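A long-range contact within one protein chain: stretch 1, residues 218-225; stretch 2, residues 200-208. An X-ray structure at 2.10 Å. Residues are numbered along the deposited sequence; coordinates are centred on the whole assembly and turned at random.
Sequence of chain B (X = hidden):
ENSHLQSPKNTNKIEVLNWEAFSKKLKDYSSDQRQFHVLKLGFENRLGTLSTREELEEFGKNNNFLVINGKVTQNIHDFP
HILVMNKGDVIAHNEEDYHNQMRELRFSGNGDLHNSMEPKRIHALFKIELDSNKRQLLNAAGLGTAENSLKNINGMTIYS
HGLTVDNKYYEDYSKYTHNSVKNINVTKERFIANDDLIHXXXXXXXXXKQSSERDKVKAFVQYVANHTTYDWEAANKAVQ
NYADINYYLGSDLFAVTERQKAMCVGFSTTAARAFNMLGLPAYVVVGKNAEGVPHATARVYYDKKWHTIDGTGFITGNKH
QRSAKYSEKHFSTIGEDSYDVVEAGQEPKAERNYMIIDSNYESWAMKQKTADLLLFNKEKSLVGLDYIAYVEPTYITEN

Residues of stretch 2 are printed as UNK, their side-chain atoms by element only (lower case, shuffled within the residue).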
# COMPACT_ATOMS: atom_id res chain seq x y z
N LYS B 218 16.88 6.79 -33.31
CA LYS B 218 18.21 6.47 -32.80
C LYS B 218 18.59 7.48 -31.71
O LYS B 218 18.94 7.11 -30.58
CB LYS B 218 19.23 6.47 -33.94
CG LYS B 218 20.56 5.81 -33.65
CD LYS B 218 21.60 6.14 -34.74
CE LYS B 218 21.15 5.70 -36.14
NZ LYS B 218 21.30 4.23 -36.38
N ALA B 219 18.48 8.76 -32.05
CA ALA B 219 18.84 9.84 -31.14
C ALA B 219 18.05 9.81 -29.84
O ALA B 219 18.62 9.91 -28.74
CB ALA B 219 18.65 11.17 -31.84
N PHE B 220 16.72 9.68 -29.93
CA PHE B 220 15.92 9.69 -28.70
C PHE B 220 16.22 8.48 -27.80
O PHE B 220 16.45 8.62 -26.59
CB PHE B 220 14.43 9.74 -29.01
CG PHE B 220 13.59 9.85 -27.78
CD1 PHE B 220 13.46 11.06 -27.12
CD2 PHE B 220 12.96 8.73 -27.26
CE1 PHE B 220 12.70 11.15 -25.97
CE2 PHE B 220 12.21 8.81 -26.11
CZ PHE B 220 12.08 10.02 -25.46
N VAL B 221 16.20 7.30 -28.41
CA VAL B 221 16.46 6.04 -27.73
C VAL B 221 17.80 6.08 -26.99
O VAL B 221 17.88 5.74 -25.80
CB VAL B 221 16.45 4.87 -28.73
CG1 VAL B 221 17.03 3.61 -28.11
CG2 VAL B 221 15.05 4.62 -29.22
N GLN B 222 18.84 6.52 -27.70
CA GLN B 222 20.17 6.57 -27.11
C GLN B 222 20.24 7.59 -25.98
O GLN B 222 20.84 7.33 -24.93
CB GLN B 222 21.22 6.90 -28.17
CG GLN B 222 22.64 6.50 -27.76
CD GLN B 222 22.82 4.98 -27.60
OE1 GLN B 222 22.87 4.46 -26.48
NE2 GLN B 222 22.93 4.27 -28.73
N TYR B 223 19.61 8.74 -26.18
CA TYR B 223 19.60 9.73 -25.10
C TYR B 223 18.96 9.22 -23.81
O TYR B 223 19.52 9.35 -22.70
CB TYR B 223 18.87 11.00 -25.53
CG TYR B 223 18.91 12.05 -24.44
CD1 TYR B 223 17.88 12.16 -23.51
CD2 TYR B 223 19.99 12.91 -24.33
CE1 TYR B 223 17.93 13.10 -22.51
CE2 TYR B 223 20.04 13.86 -23.35
CZ TYR B 223 19.02 13.95 -22.44
OH TYR B 223 19.08 14.89 -21.46
N VAL B 224 17.75 8.68 -23.94
CA VAL B 224 17.05 8.19 -22.76
C VAL B 224 17.86 7.10 -22.10
O VAL B 224 18.04 7.12 -20.89
CB VAL B 224 15.66 7.67 -23.10
CG1 VAL B 224 15.07 6.87 -21.92
CG2 VAL B 224 14.77 8.84 -23.45
N ALA B 225 18.39 6.16 -22.89
CA ALA B 225 19.25 5.10 -22.35
C ALA B 225 20.46 5.67 -21.61
O ALA B 225 20.97 5.04 -20.67
CB ALA B 225 19.71 4.16 -23.46
N UNK B 200 10.69 17.68 -23.12
CA UNK B 200 12.04 18.08 -22.75
C UNK B 200 13.05 16.98 -23.05
O UNK B 200 14.18 17.27 -23.48
c UNK B 200 12.10 18.48 -21.28
n UNK B 200 10.81 21.96 -17.91
c UNK B 200 11.53 20.23 -19.55
c UNK B 200 11.09 21.67 -19.35
c UNK B 200 11.71 19.93 -21.03
N UNK B 201 12.68 15.71 -22.84
CA UNK B 201 13.59 14.63 -23.24
C UNK B 201 13.83 14.68 -24.75
O UNK B 201 14.94 14.45 -25.21
c UNK B 201 12.33 11.57 -21.12
c UNK B 201 13.07 13.25 -22.83
c UNK B 201 14.36 12.98 -20.71
c UNK B 201 12.98 12.93 -21.34
N UNK B 202 12.78 15.00 -25.51
CA UNK B 202 12.87 15.06 -26.96
C UNK B 202 13.81 16.18 -27.39
O UNK B 202 14.66 15.99 -28.27
c UNK B 202 9.27 14.15 -28.08
c UNK B 202 10.62 14.05 -27.44
c UNK B 202 11.49 15.29 -27.61
c UNK B 202 11.63 15.61 -29.08
N UNK B 203 13.65 17.34 -26.75
CA UNK B 203 14.53 18.48 -26.98
C UNK B 203 15.97 18.08 -26.68
O UNK B 203 16.87 18.28 -27.50
o UNK B 203 13.03 21.76 -24.57
o UNK B 203 11.04 21.59 -25.49
c UNK B 203 12.81 20.35 -26.52
c UNK B 203 12.26 21.30 -25.45
c UNK B 203 14.13 19.68 -26.11
N UNK B 204 16.19 17.51 -25.50
CA UNK B 204 17.55 17.21 -25.06
C UNK B 204 18.21 16.18 -25.97
O UNK B 204 19.40 16.26 -26.25
o UNK B 204 17.07 17.77 -22.78
c UNK B 204 17.56 16.74 -23.62
N UNK B 205 17.41 15.24 -26.47
CA UNK B 205 17.92 14.21 -27.38
C UNK B 205 18.36 14.77 -28.73
O UNK B 205 19.10 14.11 -29.45
o UNK B 205 15.95 13.54 -28.64
c UNK B 205 16.85 13.15 -27.61
N UNK B 206 17.87 15.96 -29.08
CA UNK B 206 18.10 16.60 -30.38
C UNK B 206 17.54 15.77 -31.54
O UNK B 206 18.03 15.85 -32.67
c UNK B 206 20.22 17.72 -29.49
o UNK B 206 22.31 17.36 -30.58
o UNK B 206 22.18 19.02 -29.15
c UNK B 206 19.59 16.87 -30.59
c UNK B 206 21.67 18.06 -29.76
N UNK B 207 16.50 14.99 -31.27
CA UNK B 207 15.90 14.14 -32.29
C UNK B 207 15.37 14.95 -33.47
O UNK B 207 15.45 14.51 -34.61
c UNK B 207 14.78 13.30 -31.69
N UNK B 208 14.83 16.13 -33.20
CA UNK B 208 14.25 16.95 -34.26
C UNK B 208 15.33 17.48 -35.20
O UNK B 208 15.04 17.84 -36.33
c UNK B 208 13.43 18.10 -33.67
c UNK B 208 10.31 18.53 -35.22
s UNK B 208 10.99 17.03 -34.50
c UNK B 208 12.04 17.70 -33.19

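Position 200 carries four carbons in an unbranched row ending in nitrogen. The side chain is out of reach of stretch 1 and touches nothing there. This is Lys 200.

Position 201 has four carbons, forked at the second. Its CB lies 3.8 Å from CE1 of Phe 220. One tip of the fork meets the Tyr 223 ring at its edge, and the other approaches Val 224. A fork at the second carbon means leucine, so this is Leu 201. Its CD2 is 4.0 Å from Tyr 223 CE1, and its CD1 is 4.3 Å from Val 224 CG2.

Position 202 also has four carbons, but the fork is at the first and one arm is two carbons long. The CA-to-CB bond points away from stretch 1, yet a carbon of the longer arm still reaches the Phe 220 ring. That pattern is isoleucine: Ile 202. Its CG1 is 3.9 Å from Phe 220 CE1.

Position 203 has three carbons, the third carrying two oxygens. It points away and makes no contact. It is Glu 203.

Position 204 has one carbon and one oxygen. The CB points toward stretch 1 and lies 3.2 Å from Tyr 223 OH. This is Ser 204. Its hydroxyl turns back along its own helix, with OG donating to Lys 200 O at 3.0 Å.

Position 205 again has one carbon and one oxygen. Its CB packs 3.7 Å from Phe 220 CA and 3.6 Å from Tyr 223 CB. It is Ser 205. OG sits at the edge of the Phe 220 ring, 3.8 Å from CD1. Buried here, it donates to Ile 202 O at 2.8 Å and accepts from the backbone N of position 207 at 3.1 Å.

Position 206 has three carbons, the third with two oxygens, and no contact with stretch 1. It is Glu 206. Its positive phi closes the helix in a Schellman motif.

Position 207 has a single carbon, CB, and this CB is 4.4 Å from Ala 219 CB. It is Ala 207.

Position 208 has two carbons, a sulfur and a final carbon, unbranched and out of reach. It is Met 208.

The two helix axes cross at 105° and approach to 8.9 Å. No hydrogen bond spans the contact; it rests on packing. Small side chains let the backbones come close: the CA atoms of Phe 220 and Ser 205 are 5.1 Å apart, and those of Ala 219 and Ala 207 are 5.3 Å apart. Around this close approach, the Phe 220 ring reaches Leu 201 and Ile 202, while one face of the Tyr 223 ring covers the backbone at Ser 204 and Ser 205.

Stretch 2, residues 200-208: KLIESSEAM
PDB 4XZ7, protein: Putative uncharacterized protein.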